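Local coordinates for sensor protein (PDB 3O5Y), which is the GAF domain of a two-component sensor histidine kinase, which as a whole probably uses ATP to phosphorylate a protein histidine, at residues Leu17-Leu31 with Arg108-Trp122. Sequence-based numbering, arbitrary orientation.
With ACT (acetate ion), chain C.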
loop_
_atom_site.group_PDB
_atom_site.type_symbol
_atom_site.label_atom_id
_atom_site.label_comp_id
_atom_site.label_asym_id
_atom_site.label_seq_id
_atom_site.Cartn_x
_atom_site.Cartn_y
_atom_site.Cartn_z
ATOM N N LEU A 17 4.042 11.515 -5.409
ATOM C CA LEU A 17 3.728 11.489 -3.983
ATOM C C LEU A 17 4.802 12.168 -3.152
ATOM O O LEU A 17 4.494 12.913 -2.228
ATOM C CB LEU A 17 3.455 10.068 -3.479
ATOM C CG LEU A 17 2.144 9.441 -3.968
ATOM C CD1 LEU A 17 1.927 8.122 -3.274
ATOM C CD2 LEU A 17 0.955 10.369 -3.732
ATOM N N LYS A 18 6.058 11.930 -3.505
ATOM C CA LYS A 18 7.170 12.629 -2.885
ATOM C C LYS A 18 6.954 14.152 -2.754
ATOM O O LYS A 18 7.404 14.764 -1.785
ATOM C CB LYS A 18 8.446 12.347 -3.668
ATOM C CG LYS A 18 9.011 10.964 -3.434
ATOM C CD LYS A 18 9.917 10.515 -4.584
ATOM C CE LYS A 18 11.403 10.744 -4.272
ATOM N NZ LYS A 18 12.285 9.845 -5.099
ATOM N N LEU A 19 6.248 14.743 -3.709
ATOM C CA LEU A 19 6.127 16.194 -3.801
ATOM C C LEU A 19 4.837 16.723 -3.237
ATOM O O LEU A 19 4.688 17.937 -3.056
ATOM C CB LEU A 19 6.235 16.631 -5.271
ATOM C CG LEU A 19 7.569 16.269 -5.949
ATOM C CD1 LEU A 19 7.481 16.326 -7.451
ATOM C CD2 LEU A 19 8.725 17.124 -5.433
ATOM N N LEU A 20 3.901 15.823 -2.957
ATOM C CA LEU A 20 2.528 16.213 -2.656
ATOM C C LEU A 20 2.029 15.771 -1.283
ATOM O O LEU A 20 1.132 16.405 -0.699
ATOM C CB LEU A 20 1.609 15.656 -3.738
ATOM C CG LEU A 20 1.796 16.353 -5.091
ATOM C CD1 LEU A 20 1.053 15.609 -6.191
ATOM C CD2 LEU A 20 1.336 17.797 -5.002
ATOM N N VAL A 21 2.606 14.685 -0.775
ATOM C CA VAL A 21 2.066 14.014 0.389
ATOM C C VAL A 21 3.190 13.577 1.296
ATOM O O VAL A 21 4.160 12.985 0.846
ATOM C CB VAL A 21 1.195 12.815 -0.053
ATOM C CG1 VAL A 21 0.928 11.897 1.090
ATOM C CG2 VAL A 21 -0.134 13.312 -0.619
ATOM N N HIS A 22 3.076 13.902 2.574
ATOM C CA HIS A 22 4.061 13.473 3.578
ATOM C C HIS A 22 4.019 11.957 3.840
ATOM O O HIS A 22 2.988 11.420 4.207
ATOM C CB HIS A 22 3.838 14.247 4.886
ATOM C CG HIS A 22 4.622 13.715 6.048
ATOM N ND1 HIS A 22 4.119 13.686 7.335
ATOM C CD2 HIS A 22 5.871 13.186 6.120
ATOM C CE1 HIS A 22 5.020 13.155 8.143
ATOM N NE2 HIS A 22 6.093 12.845 7.432
ATOM N N PHE A 23 5.141 11.280 3.638
ATOM C CA PHE A 23 5.246 9.861 3.930
ATOM C C PHE A 23 6.707 9.476 3.906
ATOM O O PHE A 23 7.525 10.181 3.314
ATOM C CB PHE A 23 4.485 9.019 2.908
ATOM C CG PHE A 23 5.135 8.977 1.545
ATOM C CD1 PHE A 23 4.931 10.003 0.631
ATOM C CD2 PHE A 23 5.969 7.920 1.186
ATOM C CE1 PHE A 23 5.536 9.978 -0.622
ATOM C CE2 PHE A 23 6.581 7.887 -0.068
ATOM C CZ PHE A 23 6.356 8.923 -0.977
ATOM N N ASP A 24 7.032 8.335 4.503
ATOM C CA ASP A 24 8.398 7.895 4.588
ATOM C C ASP A 24 8.621 6.630 3.773
ATOM O O ASP A 24 9.719 6.420 3.250
ATOM C CB ASP A 24 8.783 7.679 6.052
ATOM C CG ASP A 24 8.576 8.935 6.899
ATOM O OD1 ASP A 24 7.732 8.897 7.823
ATOM O OD2 ASP A 24 9.227 9.973 6.626
ATOM N N ARG A 25 7.589 5.797 3.636
ATOM C CA ARG A 25 7.762 4.496 3.005
ATOM C C ARG A 25 6.498 4.121 2.291
ATOM O O ARG A 25 5.418 4.341 2.811
ATOM C CB ARG A 25 8.067 3.459 4.078
ATOM C CG ARG A 25 8.729 2.190 3.588
ATOM C CD ARG A 25 7.712 1.122 3.348
ATOM N NE ARG A 25 8.316 -0.141 2.963
ATOM C CZ ARG A 25 7.639 -1.279 2.900
ATOM N NH1 ARG A 25 6.341 -1.288 3.209
ATOM N NH2 ARG A 25 8.253 -2.401 2.527
ATOM N N ILE A 26 6.623 3.571 1.092
ATOM C CA ILE A 26 5.465 3.090 0.347
ATOM C C ILE A 26 5.794 1.729 -0.194
ATOM O O ILE A 26 6.918 1.485 -0.624
ATOM C CB ILE A 26 5.102 3.994 -0.865
ATOM C CG1 ILE A 26 4.776 5.397 -0.401
ATOM C CG2 ILE A 26 3.887 3.450 -1.620
ATOM C CD1 ILE A 26 3.633 6.059 -1.132
ATOM N N SER A 27 4.814 0.842 -0.192
ATOM C CA SER A 27 4.960 -0.387 -0.939
ATOM C C SER A 27 3.723 -0.575 -1.768
ATOM O O SER A 27 2.642 -0.119 -1.410
ATOM C CB SER A 27 5.183 -1.594 -0.026
ATOM O OG SER A 27 4.029 -1.847 0.728
ATOM N N PHE A 28 3.891 -1.243 -2.897
ATOM C CA PHE A 28 2.770 -1.544 -3.732
ATOM C C PHE A 28 2.704 -3.047 -3.906
ATOM O O PHE A 28 3.728 -3.711 -4.118
ATOM C CB PHE A 28 2.869 -0.816 -5.078
ATOM C CG PHE A 28 1.963 -1.381 -6.111
ATOM C CD1 PHE A 28 0.584 -1.181 -6.029
ATOM C CD2 PHE A 28 2.466 -2.182 -7.129
ATOM C CE1 PHE A 28 -0.278 -1.750 -6.958
ATOM C CE2 PHE A 28 1.604 -2.753 -8.073
ATOM C CZ PHE A 28 0.221 -2.532 -7.977
ATOM N N LEU A 29 1.499 -3.588 -3.804
ATOM C CA LEU A 29 1.311 -5.017 -3.921
ATOM C C LEU A 29 0.334 -5.328 -5.021
ATOM O O LEU A 29 -0.627 -4.593 -5.234
ATOM C CB LEU A 29 0.871 -5.621 -2.595
ATOM C CG LEU A 29 1.886 -5.422 -1.466
ATOM C CD1 LEU A 29 1.592 -4.152 -0.682
ATOM C CD2 LEU A 29 1.909 -6.627 -0.538
ATOM N N LEU A 30 0.595 -6.414 -5.731
ATOM C CA LEU A 30 -0.141 -6.726 -6.936
ATOM C C LEU A 30 -0.924 -8.002 -6.710
ATOM O O LEU A 30 -0.399 -8.993 -6.226
ATOM C CB LEU A 30 0.816 -6.921 -8.118
ATOM C CG LEU A 30 0.420 -6.535 -9.556
ATOM C CD1 LEU A 30 1.074 -7.474 -10.607
ATOM C CD2 LEU A 30 -1.107 -6.422 -9.830
ATOM N N LEU A 31 -2.197 -7.965 -7.053
ATOM C CA LEU A 31 -3.009 -9.144 -7.019
ATOM C C LEU A 31 -3.058 -9.732 -8.431
ATOM O O LEU A 31 -3.549 -9.092 -9.360
ATOM C CB LEU A 31 -4.407 -8.795 -6.512
ATOM C CG LEU A 31 -5.322 -9.987 -6.283
ATOM C CD1 LEU A 31 -4.793 -10.840 -5.146
ATOM C CD2 LEU A 31 -6.725 -9.519 -5.980
ATOM N N ARG A 108 -10.327 -6.327 -8.275
ATOM C CA ARG A 108 -9.288 -5.884 -7.360
ATOM C C ARG A 108 -7.982 -6.025 -8.085
ATOM O O ARG A 108 -7.759 -7.004 -8.794
ATOM C CB ARG A 108 -9.243 -6.767 -6.131
ATOM C CG ARG A 108 -10.526 -6.848 -5.386
ATOM C CD ARG A 108 -10.762 -8.278 -5.033
ATOM N NE ARG A 108 -11.151 -8.404 -3.643
ATOM C CZ ARG A 108 -11.038 -9.526 -2.943
ATOM N NH1 ARG A 108 -11.412 -9.543 -1.664
ATOM N NH2 ARG A 108 -10.541 -10.626 -3.523
ATOM N N VAL A 109 -7.114 -5.048 -7.882
ATOM C CA VAL A 109 -5.882 -4.920 -8.632
ATOM C C VAL A 109 -4.678 -5.072 -7.708
ATOM O O VAL A 109 -3.665 -5.657 -8.086
ATOM C CB VAL A 109 -5.865 -3.550 -9.366
ATOM C CG1 VAL A 109 -4.455 -3.108 -9.725
ATOM C CG2 VAL A 109 -6.716 -3.618 -10.596
ATOM N N GLY A 110 -4.782 -4.551 -6.491
ATOM C CA GLY A 110 -3.637 -4.598 -5.585
ATOM C C GLY A 110 -3.854 -3.789 -4.336
ATOM O O GLY A 110 -4.993 -3.499 -3.963
ATOM N N VAL A 111 -2.759 -3.437 -3.675
ATOM C CA VAL A 111 -2.814 -2.679 -2.437
ATOM C C VAL A 111 -1.711 -1.638 -2.445
ATOM O O VAL A 111 -0.601 -1.902 -2.931
ATOM C CB VAL A 111 -2.706 -3.608 -1.187
ATOM C CG1 VAL A 111 -2.433 -2.811 0.109
ATOM C CG2 VAL A 111 -3.972 -4.430 -1.029
ATOM N N LEU A 112 -2.035 -0.439 -1.952
ATOM C CA LEU A 112 -1.020 0.583 -1.669
ATOM C C LEU A 112 -0.888 0.761 -0.158
ATOM O O LEU A 112 -1.880 0.998 0.542
ATOM C CB LEU A 112 -1.371 1.906 -2.340
ATOM C CG LEU A 112 -0.300 2.999 -2.322
ATOM C CD1 LEU A 112 0.821 2.618 -3.272
ATOM C CD2 LEU A 112 -0.874 4.322 -2.760
ATOM N N SER A 113 0.336 0.658 0.335
ATOM C CA SER A 113 0.617 0.718 1.755
ATOM C C SER A 113 1.504 1.918 2.038
ATOM O O SER A 113 2.637 1.973 1.548
ATOM C CB SER A 113 1.348 -0.559 2.174
ATOM O OG SER A 113 1.489 -0.600 3.570
ATOM N N ILE A 114 1.012 2.887 2.802
ATOM C CA ILE A 114 1.785 4.116 3.000
ATOM C C ILE A 114 2.113 4.280 4.475
ATOM O O ILE A 114 1.210 4.303 5.326
ATOM C CB ILE A 114 1.066 5.377 2.459
ATOM C CG1 ILE A 114 0.551 5.146 1.033
ATOM C CG2 ILE A 114 2.000 6.594 2.497
ATOM C CD1 ILE A 114 -0.001 6.369 0.390
ATOM N N GLY A 115 3.411 4.354 4.759
ATOM C CA GLY A 115 3.914 4.347 6.114
ATOM C C GLY A 115 4.449 5.697 6.520
ATOM O O GLY A 115 4.973 6.455 5.685
ATOM N N ARG A 116 4.291 6.018 7.798
ATOM C CA ARG A 116 4.968 7.189 8.375
ATOM C C ARG A 116 5.738 6.764 9.602
ATOM O O ARG A 116 5.268 5.913 10.385
ATOM C CB ARG A 116 3.972 8.296 8.742
ATOM C CG ARG A 116 3.348 8.988 7.559
ATOM C CD ARG A 116 2.248 9.944 7.972
ATOM N NE ARG A 116 1.919 10.857 6.870
ATOM C CZ ARG A 116 0.909 11.719 6.890
ATOM N NH1 ARG A 116 0.119 11.786 7.966
ATOM N NH2 ARG A 116 0.681 12.511 5.841
ATOM N N LYS A 117 6.926 7.344 9.760
ATOM C CA LYS A 117 7.775 7.091 10.933
ATOM C C LYS A 117 7.267 7.836 12.156
ATOM O O LYS A 117 7.387 7.347 13.266
ATOM C CB LYS A 117 9.249 7.411 10.643
ATOM C CG LYS A 117 9.779 6.541 9.526
ATOM C CD LYS A 117 11.261 6.730 9.202
ATOM C CE LYS A 117 11.696 5.654 8.157
ATOM N NZ LYS A 117 13.185 5.478 8.072
ATOM N N GLN A 118 6.680 9.002 11.946
ATOM C CA GLN A 118 6.096 9.774 13.032
ATOM C C GLN A 118 4.578 9.642 12.949
ATOM O O GLN A 118 4.005 9.565 11.855
ATOM C CB GLN A 118 6.510 11.239 12.955
ATOM C CG GLN A 118 7.974 11.473 13.273
ATOM C CD GLN A 118 8.371 12.941 13.216
ATOM O OE1 GLN A 118 8.568 13.579 14.253
ATOM N NE2 GLN A 118 8.475 13.487 12.007
ATOM N N GLN A 119 3.930 9.580 14.103
ATOM C CA GLN A 119 2.501 9.365 14.122
ATOM C C GLN A 119 1.742 10.663 13.949
ATOM O O GLN A 119 1.250 11.245 14.916
ATOM C CB GLN A 119 2.074 8.643 15.396
ATOM C CG GLN A 119 2.003 7.143 15.230
ATOM C CD GLN A 119 0.710 6.555 15.766
ATOM O OE1 GLN A 119 -0.391 6.833 15.252
ATOM N NE2 GLN A 119 0.834 5.728 16.802
ATOM N N ILE A 120 1.635 11.088 12.695
ATOM C CA ILE A 120 0.980 12.334 12.324
ATOM C C ILE A 120 -0.290 11.962 11.572
ATOM O O ILE A 120 -0.242 11.200 10.618
ATOM C CB ILE A 120 1.953 13.216 11.477
ATOM C CG1 ILE A 120 3.124 13.690 12.357
ATOM C CG2 ILE A 120 1.230 14.397 10.827
ATOM C CD1 ILE A 120 4.368 14.065 11.599
ATOM N N ASP A 121 -1.431 12.470 12.017
ATOM C CA ASP A 121 -2.712 12.149 11.395
ATOM C C ASP A 121 -2.741 12.425 9.895
ATOM O O ASP A 121 -2.111 13.356 9.397
ATOM C CB ASP A 121 -3.839 12.965 12.026
ATOM C CG ASP A 121 -4.005 12.702 13.509
ATOM O OD1 ASP A 121 -3.664 11.601 13.977
ATOM O OD2 ASP A 121 -4.504 13.607 14.203
ATOM N N TRP A 122 -3.496 11.599 9.186
ATOM C CA TRP A 122 -3.787 11.833 7.799
ATOM C C TRP A 122 -4.910 12.857 7.705
ATOM O O TRP A 122 -5.961 12.677 8.306
ATOM C CB TRP A 122 -4.183 10.505 7.154
ATOM C CG TRP A 122 -2.967 9.673 6.863
ATOM C CD1 TRP A 122 -2.452 8.676 7.628
ATOM C CD2 TRP A 122 -2.091 9.808 5.734
ATOM N NE1 TRP A 122 -1.311 8.167 7.045
ATOM C CE2 TRP A 122 -1.071 8.843 5.878
ATOM C CE3 TRP A 122 -2.075 10.647 4.613
ATOM C CZ2 TRP A 122 -0.046 8.692 4.946
ATOM C CZ3 TRP A 122 -1.052 10.501 3.696
ATOM C CH2 TRP A 122 -0.055 9.522 3.866
HETATM C C ACT C . 5.337 -4.678 3.272
HETATM O O ACT C . 4.925 -5.562 4.088
HETATM O OXT ACT C . 4.503 -3.831 2.828
HETATM C CH3 ACT C . 6.774 -4.668 2.863
HETATM O O HOH W 1 4.492 0.957 3.712
#
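R116 holds the loop 21-24 by the carbonyl of H22. R116 CB lies 3.9 Å from D24 OD1. CG passes F23 CA, and CD approaches H22 O. The chain runs extended from CG (chi2 173°), which carries NE and NH2 to H22 O side-on. R116 NE is 2.9 Å from H22 O. Both donors come from the same face of the carbonyl plane, while the oxygen lies in the guanidinium plane. R116 NH1 donates to I120 O at 2.7 Å. H22 ND1 sits over one face of the guanidinium; the W122 ring lies against the opposite face, with R116 CZ 3.5 Å above the W122 ring. With an alanine in place of R116, H22 O and I120 O would probably lose these donors, and the W122 ring the group across its face. K117 N hydrogen-bonds D24 OD1 at 2.6 Å, on the anti side and 25° out of the carboxylate plane. A classic beta bulge follows: D24 N bonds G115 O, and R25 N reaches the same oxygen only weakly. Beyond it, strands 25-31 and 108-116 pair antiparallel in the central GAF sheet. I26 CG2 meets L112 CD1 on the face packed against helix 124-142. On the other face, the R25 guanidinium, also bonded to S46 O, and S27 OG hold an acetate, probably from crystallisation, together with Y62. The buried charge of R116 is probably eased by carbonyl oxygens of both segments, which ties loop 21-24 to the loop after strand 108-116.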